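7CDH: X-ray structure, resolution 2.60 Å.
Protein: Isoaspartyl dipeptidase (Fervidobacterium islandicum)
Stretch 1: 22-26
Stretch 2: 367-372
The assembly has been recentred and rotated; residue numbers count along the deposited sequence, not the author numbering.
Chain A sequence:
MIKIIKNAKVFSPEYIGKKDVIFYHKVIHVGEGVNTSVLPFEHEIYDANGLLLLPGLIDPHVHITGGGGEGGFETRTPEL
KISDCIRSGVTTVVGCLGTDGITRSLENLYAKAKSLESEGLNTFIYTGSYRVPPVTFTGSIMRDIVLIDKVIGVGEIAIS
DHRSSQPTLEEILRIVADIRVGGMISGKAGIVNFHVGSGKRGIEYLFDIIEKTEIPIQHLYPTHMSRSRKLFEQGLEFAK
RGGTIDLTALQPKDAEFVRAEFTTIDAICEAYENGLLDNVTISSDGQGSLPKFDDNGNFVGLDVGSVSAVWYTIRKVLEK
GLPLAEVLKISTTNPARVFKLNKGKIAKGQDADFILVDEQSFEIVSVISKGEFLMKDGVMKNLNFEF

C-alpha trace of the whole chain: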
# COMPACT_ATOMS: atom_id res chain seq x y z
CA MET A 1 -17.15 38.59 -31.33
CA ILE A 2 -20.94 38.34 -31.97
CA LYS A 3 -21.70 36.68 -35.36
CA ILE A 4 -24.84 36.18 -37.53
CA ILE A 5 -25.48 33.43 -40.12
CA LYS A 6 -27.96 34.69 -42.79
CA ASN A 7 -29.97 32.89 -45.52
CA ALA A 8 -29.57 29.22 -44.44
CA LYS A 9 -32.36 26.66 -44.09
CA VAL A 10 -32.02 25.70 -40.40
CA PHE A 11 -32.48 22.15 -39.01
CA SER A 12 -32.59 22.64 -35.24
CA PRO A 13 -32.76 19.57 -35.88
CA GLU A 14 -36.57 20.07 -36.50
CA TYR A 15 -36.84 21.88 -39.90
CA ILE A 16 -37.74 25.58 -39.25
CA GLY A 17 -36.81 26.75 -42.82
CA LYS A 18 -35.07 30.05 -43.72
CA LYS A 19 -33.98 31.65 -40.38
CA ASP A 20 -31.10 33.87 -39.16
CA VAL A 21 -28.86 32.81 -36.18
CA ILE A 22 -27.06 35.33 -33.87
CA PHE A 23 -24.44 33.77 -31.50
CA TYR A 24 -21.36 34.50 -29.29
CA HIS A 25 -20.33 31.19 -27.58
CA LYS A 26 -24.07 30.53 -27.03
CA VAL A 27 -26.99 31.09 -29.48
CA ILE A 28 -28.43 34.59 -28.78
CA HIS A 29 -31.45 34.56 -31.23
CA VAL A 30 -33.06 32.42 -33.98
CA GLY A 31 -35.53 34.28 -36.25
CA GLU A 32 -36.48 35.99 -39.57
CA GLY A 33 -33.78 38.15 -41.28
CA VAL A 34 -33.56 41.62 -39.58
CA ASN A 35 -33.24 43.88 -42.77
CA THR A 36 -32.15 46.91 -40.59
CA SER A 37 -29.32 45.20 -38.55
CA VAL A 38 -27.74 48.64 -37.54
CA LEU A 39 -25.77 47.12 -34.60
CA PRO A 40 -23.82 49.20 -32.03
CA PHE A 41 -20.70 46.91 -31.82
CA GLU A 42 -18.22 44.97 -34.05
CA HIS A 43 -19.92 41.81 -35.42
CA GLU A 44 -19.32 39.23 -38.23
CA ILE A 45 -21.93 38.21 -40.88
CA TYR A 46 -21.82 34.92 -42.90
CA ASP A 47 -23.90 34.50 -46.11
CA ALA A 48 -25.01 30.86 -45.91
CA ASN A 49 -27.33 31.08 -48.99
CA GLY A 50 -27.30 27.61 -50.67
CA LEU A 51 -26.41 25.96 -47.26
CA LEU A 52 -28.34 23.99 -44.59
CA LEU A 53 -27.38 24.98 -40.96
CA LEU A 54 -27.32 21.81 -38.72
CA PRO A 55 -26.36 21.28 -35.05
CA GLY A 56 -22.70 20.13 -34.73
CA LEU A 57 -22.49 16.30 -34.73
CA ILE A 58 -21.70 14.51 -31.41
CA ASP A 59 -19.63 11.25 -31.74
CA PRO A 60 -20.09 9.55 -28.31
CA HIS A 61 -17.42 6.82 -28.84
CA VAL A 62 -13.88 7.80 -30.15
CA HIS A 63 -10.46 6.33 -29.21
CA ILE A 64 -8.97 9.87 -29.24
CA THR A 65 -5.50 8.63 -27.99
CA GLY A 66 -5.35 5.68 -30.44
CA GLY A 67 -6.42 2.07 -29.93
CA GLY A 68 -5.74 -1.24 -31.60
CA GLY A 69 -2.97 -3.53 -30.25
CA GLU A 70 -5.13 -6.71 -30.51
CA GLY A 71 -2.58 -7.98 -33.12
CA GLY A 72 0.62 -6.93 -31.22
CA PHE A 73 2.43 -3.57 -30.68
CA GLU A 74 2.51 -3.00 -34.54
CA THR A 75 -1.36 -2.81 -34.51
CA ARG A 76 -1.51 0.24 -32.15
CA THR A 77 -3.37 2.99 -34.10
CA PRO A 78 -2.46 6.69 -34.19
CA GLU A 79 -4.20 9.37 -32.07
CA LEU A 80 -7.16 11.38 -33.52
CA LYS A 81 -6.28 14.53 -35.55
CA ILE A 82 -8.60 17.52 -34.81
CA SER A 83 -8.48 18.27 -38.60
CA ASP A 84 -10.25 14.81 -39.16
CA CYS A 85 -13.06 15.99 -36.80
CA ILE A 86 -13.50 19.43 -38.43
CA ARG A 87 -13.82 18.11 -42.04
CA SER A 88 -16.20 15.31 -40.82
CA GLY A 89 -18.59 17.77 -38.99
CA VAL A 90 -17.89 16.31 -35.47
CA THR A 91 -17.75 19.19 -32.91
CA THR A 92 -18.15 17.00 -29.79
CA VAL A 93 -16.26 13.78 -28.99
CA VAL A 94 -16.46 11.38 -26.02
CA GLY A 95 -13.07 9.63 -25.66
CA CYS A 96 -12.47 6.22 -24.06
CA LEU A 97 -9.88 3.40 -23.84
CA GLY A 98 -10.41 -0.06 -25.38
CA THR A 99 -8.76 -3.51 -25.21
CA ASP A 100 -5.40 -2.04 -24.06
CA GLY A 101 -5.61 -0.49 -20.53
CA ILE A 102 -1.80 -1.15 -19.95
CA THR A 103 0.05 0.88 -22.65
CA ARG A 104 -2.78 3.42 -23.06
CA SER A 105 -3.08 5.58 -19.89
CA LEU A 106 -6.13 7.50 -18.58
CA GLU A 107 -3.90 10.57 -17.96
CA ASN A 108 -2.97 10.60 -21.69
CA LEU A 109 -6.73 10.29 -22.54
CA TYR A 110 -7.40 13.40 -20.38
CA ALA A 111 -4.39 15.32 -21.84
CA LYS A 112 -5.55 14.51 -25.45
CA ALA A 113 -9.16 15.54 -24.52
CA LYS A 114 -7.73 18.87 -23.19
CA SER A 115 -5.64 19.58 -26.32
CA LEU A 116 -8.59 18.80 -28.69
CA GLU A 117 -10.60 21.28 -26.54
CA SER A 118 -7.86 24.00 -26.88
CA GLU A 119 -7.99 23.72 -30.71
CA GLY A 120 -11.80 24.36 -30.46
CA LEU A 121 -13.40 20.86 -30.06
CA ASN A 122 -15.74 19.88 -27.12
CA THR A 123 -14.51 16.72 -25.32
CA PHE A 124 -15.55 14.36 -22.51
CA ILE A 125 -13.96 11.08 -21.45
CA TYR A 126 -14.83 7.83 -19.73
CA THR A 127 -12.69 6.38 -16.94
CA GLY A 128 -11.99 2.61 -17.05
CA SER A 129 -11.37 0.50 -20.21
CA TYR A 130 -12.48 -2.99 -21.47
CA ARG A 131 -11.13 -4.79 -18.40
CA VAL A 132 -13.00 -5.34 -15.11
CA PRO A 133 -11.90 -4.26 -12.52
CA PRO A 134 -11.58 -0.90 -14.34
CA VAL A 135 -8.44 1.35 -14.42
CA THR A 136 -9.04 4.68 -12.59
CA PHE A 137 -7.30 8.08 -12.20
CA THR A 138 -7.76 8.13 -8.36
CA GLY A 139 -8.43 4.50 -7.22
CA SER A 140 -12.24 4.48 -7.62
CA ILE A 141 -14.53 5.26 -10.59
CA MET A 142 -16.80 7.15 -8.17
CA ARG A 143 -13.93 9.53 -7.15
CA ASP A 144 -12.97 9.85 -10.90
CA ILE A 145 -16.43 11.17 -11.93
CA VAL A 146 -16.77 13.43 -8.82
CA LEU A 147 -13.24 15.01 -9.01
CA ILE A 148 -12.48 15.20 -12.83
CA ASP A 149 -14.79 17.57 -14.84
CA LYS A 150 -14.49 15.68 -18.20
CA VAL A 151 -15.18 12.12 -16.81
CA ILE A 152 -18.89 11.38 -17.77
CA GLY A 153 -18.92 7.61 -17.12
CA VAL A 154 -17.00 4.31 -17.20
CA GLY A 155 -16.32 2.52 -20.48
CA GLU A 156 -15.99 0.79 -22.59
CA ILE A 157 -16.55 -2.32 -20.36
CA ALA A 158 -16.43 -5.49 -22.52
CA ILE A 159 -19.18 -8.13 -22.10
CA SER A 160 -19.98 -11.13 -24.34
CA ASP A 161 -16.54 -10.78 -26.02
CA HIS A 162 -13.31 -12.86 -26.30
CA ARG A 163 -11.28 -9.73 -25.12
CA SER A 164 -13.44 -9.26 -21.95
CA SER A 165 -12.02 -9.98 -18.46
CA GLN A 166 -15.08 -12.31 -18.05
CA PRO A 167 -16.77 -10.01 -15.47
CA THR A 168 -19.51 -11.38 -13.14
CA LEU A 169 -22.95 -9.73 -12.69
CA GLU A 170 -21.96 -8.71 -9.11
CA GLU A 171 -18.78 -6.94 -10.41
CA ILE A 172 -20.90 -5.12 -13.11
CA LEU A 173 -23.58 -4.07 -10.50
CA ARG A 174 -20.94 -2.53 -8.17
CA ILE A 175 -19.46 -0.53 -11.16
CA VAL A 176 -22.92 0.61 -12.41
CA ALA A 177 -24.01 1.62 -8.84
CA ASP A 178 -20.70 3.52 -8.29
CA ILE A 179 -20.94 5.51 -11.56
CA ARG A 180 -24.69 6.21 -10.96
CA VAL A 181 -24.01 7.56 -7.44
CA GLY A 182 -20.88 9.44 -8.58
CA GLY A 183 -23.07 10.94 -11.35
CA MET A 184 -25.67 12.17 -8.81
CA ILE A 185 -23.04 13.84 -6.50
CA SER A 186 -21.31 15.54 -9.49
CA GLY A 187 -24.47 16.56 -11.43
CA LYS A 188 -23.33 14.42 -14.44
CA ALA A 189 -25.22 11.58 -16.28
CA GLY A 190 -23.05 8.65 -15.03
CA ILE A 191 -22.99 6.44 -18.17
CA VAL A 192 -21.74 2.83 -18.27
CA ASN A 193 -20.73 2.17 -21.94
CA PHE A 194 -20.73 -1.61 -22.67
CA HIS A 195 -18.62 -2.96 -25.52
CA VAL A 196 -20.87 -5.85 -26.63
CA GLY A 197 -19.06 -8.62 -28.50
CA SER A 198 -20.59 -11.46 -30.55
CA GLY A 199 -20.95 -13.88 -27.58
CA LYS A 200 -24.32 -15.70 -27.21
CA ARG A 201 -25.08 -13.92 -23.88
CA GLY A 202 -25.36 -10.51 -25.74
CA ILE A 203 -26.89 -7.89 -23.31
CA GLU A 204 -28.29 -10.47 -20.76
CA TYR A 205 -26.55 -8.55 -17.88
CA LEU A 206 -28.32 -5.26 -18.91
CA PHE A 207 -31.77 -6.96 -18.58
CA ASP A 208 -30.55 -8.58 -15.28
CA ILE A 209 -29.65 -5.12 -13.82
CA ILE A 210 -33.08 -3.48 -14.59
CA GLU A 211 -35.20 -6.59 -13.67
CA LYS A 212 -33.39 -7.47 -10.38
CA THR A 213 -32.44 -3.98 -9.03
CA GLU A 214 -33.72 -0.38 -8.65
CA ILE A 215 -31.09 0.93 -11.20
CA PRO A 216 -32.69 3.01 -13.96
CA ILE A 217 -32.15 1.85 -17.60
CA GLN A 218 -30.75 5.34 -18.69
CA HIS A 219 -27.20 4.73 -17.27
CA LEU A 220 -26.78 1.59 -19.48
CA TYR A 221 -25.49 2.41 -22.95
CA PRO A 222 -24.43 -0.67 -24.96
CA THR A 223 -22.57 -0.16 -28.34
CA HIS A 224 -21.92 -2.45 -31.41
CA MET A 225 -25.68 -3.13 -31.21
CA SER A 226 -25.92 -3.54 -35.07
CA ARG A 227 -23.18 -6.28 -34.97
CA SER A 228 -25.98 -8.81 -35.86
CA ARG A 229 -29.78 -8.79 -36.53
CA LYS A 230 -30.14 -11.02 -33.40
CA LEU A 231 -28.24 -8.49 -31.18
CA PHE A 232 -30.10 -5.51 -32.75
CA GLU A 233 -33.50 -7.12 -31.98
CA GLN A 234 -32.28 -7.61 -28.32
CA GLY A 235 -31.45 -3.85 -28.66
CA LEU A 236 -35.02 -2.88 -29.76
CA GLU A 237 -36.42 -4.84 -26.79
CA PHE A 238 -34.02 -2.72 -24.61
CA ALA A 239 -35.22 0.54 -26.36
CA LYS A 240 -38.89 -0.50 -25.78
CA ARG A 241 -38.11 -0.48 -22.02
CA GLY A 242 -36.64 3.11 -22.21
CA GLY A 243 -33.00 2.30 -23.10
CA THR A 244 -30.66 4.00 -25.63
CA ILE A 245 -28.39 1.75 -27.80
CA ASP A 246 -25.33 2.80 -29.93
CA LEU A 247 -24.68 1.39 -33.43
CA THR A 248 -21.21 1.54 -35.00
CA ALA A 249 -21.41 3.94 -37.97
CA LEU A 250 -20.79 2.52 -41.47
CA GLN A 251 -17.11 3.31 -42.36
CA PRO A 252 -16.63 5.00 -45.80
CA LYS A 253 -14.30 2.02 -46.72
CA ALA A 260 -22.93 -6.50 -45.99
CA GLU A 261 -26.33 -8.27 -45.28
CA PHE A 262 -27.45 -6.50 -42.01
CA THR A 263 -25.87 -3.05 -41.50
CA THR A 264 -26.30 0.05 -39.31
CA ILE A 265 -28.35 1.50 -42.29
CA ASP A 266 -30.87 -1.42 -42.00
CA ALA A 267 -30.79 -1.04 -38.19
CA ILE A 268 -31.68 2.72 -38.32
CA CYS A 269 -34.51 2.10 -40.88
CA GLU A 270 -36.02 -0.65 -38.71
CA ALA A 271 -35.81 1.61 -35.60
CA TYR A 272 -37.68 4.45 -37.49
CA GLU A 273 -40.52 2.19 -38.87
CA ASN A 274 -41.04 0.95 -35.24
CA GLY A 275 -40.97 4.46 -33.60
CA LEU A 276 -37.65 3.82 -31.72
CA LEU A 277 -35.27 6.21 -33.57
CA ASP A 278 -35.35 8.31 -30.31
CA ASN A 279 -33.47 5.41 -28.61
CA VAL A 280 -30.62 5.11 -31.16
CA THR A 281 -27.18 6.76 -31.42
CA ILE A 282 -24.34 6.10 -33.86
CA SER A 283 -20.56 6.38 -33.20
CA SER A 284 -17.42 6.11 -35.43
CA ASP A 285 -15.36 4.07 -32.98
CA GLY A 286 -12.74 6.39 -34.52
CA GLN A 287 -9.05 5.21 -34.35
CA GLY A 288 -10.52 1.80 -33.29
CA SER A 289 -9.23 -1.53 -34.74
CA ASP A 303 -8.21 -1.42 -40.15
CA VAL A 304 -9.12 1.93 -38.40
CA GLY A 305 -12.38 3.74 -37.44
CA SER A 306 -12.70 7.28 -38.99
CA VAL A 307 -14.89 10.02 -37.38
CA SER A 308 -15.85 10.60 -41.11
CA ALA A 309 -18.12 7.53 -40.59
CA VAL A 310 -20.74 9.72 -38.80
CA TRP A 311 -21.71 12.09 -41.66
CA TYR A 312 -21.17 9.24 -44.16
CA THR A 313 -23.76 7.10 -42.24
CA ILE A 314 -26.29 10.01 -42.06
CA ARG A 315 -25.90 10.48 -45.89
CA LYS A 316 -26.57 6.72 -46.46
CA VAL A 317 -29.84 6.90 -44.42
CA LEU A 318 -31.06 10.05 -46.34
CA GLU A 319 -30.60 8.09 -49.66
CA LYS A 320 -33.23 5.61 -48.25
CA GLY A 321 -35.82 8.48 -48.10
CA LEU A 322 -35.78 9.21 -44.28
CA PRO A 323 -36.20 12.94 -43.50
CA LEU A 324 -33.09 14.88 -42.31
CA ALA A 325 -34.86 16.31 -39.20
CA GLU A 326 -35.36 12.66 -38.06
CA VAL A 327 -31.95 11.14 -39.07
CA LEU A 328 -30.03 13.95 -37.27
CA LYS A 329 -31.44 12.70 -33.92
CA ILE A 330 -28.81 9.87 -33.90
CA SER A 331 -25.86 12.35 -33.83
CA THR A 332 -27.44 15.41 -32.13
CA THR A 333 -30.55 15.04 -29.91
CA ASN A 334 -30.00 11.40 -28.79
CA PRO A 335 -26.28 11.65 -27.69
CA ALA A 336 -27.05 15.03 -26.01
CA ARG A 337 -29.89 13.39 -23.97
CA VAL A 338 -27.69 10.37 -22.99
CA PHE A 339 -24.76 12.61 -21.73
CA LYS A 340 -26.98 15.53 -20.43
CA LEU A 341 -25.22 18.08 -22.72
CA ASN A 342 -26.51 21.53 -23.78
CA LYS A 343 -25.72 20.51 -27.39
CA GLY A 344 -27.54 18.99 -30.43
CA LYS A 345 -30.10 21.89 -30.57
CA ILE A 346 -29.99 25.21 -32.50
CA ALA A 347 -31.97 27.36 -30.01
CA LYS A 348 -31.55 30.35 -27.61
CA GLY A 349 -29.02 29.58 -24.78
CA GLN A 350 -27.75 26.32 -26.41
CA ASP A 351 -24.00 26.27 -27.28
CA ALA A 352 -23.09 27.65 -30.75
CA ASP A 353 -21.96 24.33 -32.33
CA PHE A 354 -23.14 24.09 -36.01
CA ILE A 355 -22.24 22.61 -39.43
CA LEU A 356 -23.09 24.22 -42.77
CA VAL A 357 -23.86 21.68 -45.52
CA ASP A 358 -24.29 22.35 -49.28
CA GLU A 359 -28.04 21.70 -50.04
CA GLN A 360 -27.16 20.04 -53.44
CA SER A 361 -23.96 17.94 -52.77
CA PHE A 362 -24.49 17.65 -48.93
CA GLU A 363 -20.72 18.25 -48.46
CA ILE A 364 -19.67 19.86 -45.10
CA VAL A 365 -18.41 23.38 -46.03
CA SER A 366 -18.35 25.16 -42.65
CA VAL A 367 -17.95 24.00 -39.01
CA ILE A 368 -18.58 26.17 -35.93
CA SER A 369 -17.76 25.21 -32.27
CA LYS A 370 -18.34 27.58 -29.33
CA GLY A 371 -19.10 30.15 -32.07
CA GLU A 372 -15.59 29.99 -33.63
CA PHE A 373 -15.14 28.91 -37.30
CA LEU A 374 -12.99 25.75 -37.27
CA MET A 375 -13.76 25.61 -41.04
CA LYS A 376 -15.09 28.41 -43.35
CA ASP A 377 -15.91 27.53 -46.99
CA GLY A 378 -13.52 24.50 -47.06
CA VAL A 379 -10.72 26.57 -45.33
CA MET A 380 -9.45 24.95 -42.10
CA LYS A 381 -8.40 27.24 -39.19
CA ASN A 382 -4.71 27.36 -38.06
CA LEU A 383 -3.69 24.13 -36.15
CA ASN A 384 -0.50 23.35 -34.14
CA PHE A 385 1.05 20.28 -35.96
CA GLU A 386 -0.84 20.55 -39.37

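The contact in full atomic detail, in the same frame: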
# COMPACT_ATOMS: atom_id res chain seq x y z
N ILE A 22 -28.00 34.40 -34.56
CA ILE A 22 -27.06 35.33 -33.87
C ILE A 22 -26.47 34.59 -32.67
O ILE A 22 -27.26 34.08 -31.85
CB ILE A 22 -27.80 36.61 -33.42
CG1 ILE A 22 -28.66 37.20 -34.53
CG2 ILE A 22 -26.81 37.63 -32.91
CD1 ILE A 22 -30.02 37.66 -34.05
N PHE A 23 -25.14 34.55 -32.55
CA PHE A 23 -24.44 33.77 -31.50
C PHE A 23 -23.12 34.46 -31.09
O PHE A 23 -22.52 35.19 -31.90
CB PHE A 23 -24.24 32.33 -31.98
CG PHE A 23 -23.47 32.22 -33.27
CD1 PHE A 23 -24.12 32.32 -34.49
CD2 PHE A 23 -22.11 32.04 -33.28
CE1 PHE A 23 -23.42 32.23 -35.67
CE2 PHE A 23 -21.40 31.95 -34.47
CZ PHE A 23 -22.06 32.04 -35.66
N TYR A 24 -22.73 34.27 -29.83
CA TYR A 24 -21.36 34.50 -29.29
C TYR A 24 -20.69 33.12 -29.16
O TYR A 24 -20.21 32.58 -30.17
CB TYR A 24 -21.45 35.25 -27.96
CG TYR A 24 -20.21 35.99 -27.51
CD1 TYR A 24 -18.94 35.66 -27.95
CD2 TYR A 24 -20.31 37.03 -26.61
CE1 TYR A 24 -17.82 36.37 -27.55
CE2 TYR A 24 -19.21 37.76 -26.19
CZ TYR A 24 -17.95 37.43 -26.66
OH TYR A 24 -16.88 38.17 -26.25
N HIS A 25 -20.69 32.58 -27.94
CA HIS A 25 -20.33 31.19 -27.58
C HIS A 25 -21.63 30.40 -27.46
O HIS A 25 -21.62 29.20 -27.76
CB HIS A 25 -19.55 31.16 -26.25
CG HIS A 25 -18.20 31.80 -26.31
ND1 HIS A 25 -17.02 31.07 -26.46
CD2 HIS A 25 -17.82 33.10 -26.25
CE1 HIS A 25 -15.99 31.90 -26.48
NE2 HIS A 25 -16.45 33.15 -26.36
N LYS A 26 -22.69 31.08 -27.04
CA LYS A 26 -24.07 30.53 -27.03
C LYS A 26 -24.95 31.22 -28.08
O LYS A 26 -24.64 32.36 -28.52
CB LYS A 26 -24.59 30.61 -25.60
CG LYS A 26 -23.72 29.85 -24.60
CD LYS A 26 -24.50 29.12 -23.55
CE LYS A 26 -23.68 28.72 -22.34
NZ LYS A 26 -24.49 28.90 -21.11
N VAL A 367 -17.85 24.68 -40.33
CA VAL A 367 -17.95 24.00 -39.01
C VAL A 367 -17.68 25.03 -37.93
O VAL A 367 -16.65 25.67 -38.01
CB VAL A 367 -17.00 22.81 -38.88
CG1 VAL A 367 -17.19 22.14 -37.54
CG2 VAL A 367 -17.21 21.82 -40.00
N ILE A 368 -18.62 25.15 -37.01
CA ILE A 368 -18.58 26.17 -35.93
C ILE A 368 -18.70 25.45 -34.58
O ILE A 368 -19.54 24.54 -34.47
CB ILE A 368 -19.68 27.22 -36.18
CG1 ILE A 368 -19.51 27.84 -37.57
CG2 ILE A 368 -19.68 28.28 -35.10
CD1 ILE A 368 -20.52 28.91 -37.86
N SER A 369 -17.81 25.79 -33.64
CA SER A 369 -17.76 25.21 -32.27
C SER A 369 -17.53 26.35 -31.30
O SER A 369 -16.59 27.11 -31.51
CB SER A 369 -16.71 24.16 -32.15
OG SER A 369 -16.79 23.53 -30.87
N LYS A 370 -18.42 26.49 -30.32
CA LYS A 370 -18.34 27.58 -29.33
C LYS A 370 -18.29 28.90 -30.10
O LYS A 370 -17.71 29.88 -29.59
CB LYS A 370 -17.11 27.39 -28.43
CG LYS A 370 -16.96 25.99 -27.84
CD LYS A 370 -15.69 25.76 -27.04
CE LYS A 370 -14.67 24.90 -27.77
NZ LYS A 370 -13.75 24.22 -26.83
N GLY A 371 -18.89 28.92 -31.29
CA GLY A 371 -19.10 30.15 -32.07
C GLY A 371 -17.86 30.59 -32.80
O GLY A 371 -17.86 31.71 -33.29
N GLU A 372 -16.84 29.74 -32.87
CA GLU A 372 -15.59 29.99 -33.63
C GLU A 372 -15.67 29.13 -34.90
O GLU A 372 -16.16 27.99 -34.82
CB GLU A 372 -14.36 29.73 -32.74
CG GLU A 372 -13.08 29.33 -33.49
CD GLU A 372 -11.90 28.79 -32.68
OE1 GLU A 372 -12.03 28.64 -31.44
OE2 GLU A 372 -10.84 28.51 -33.30

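The contact between 22-26 and 367-372 is small, 226 Å² summed over both sides, and no two touching residues are closer than 345 in sequence. No hydrogen bond crosses it; apolar packing and two CA-H...O contacts do the work. On the far side, S369 to E372 form a type I' beta turn, closed by S369 N to E372 O and E372 N to S369 O, both 3.0 Å. With its backbone polar groups paired at these two ends, the turn offers K370 and G371 at its tip to stretch 1.

I22, in the strand that enters the stretch, is buried but takes no part: it is out of reach of stretch 2. The contact begins at F23, the last strand residue, whose CA-to-CB bond points toward stretch 2. With chi1 at 57° (p), the ring reaches I368, CE2 lying 4.1 Å from I368 CG2. I368 also points toward the contact, so two buried apolar side chains meet, as suits a phenylalanine and an isoleucine here. The carbonyl of G371 approaches the same ring at its edge, near the ring plane, with F23 CE2 3.7 Å from G371 O; the carbonyl oxygen thus faces the ring's C-H rim.

Y24 contributes through its backbone. Its CA-to-CB bond points away from stretch 2, whereas Y24 O lies 3.3 Å from G371 CA. The angle at the hydrogen is 177°, almost linear, which supports a CA-H...O contact. Glycine suits this place on two counts: its phi of 80° is positive, and an ideal CB would point toward stretch 1 and sit 1.7 Å from Y24 O, a clash, and 3.4 Å from F23 CD2. Locally, Y24 N donates to K26 O at 3.0 Å, which ties the loop back on itself.

The CA atoms come nearest at H25, its CA 4.5 Å from K370 CA. A second CA-H...O contact forms here, H25 CA to K370 O at 3.6 Å with 163° at the hydrogen. The imidazole, at chi1 -66° (m), brings ND1 to 3.4 Å from K370 O, but the angle is too poor for a hydrogen bond. The ring also borders the base of the K370 side chain, ND1 being 4.2 Å from K370 CB. That lysine starts out sideways and its end leads away, and its NZ is hydrogen-bonded elsewhere in the structure.

The contact stops at H25; K26 takes no part, its CA-to-CB bond points away, and stretch 2 covers none of its surface.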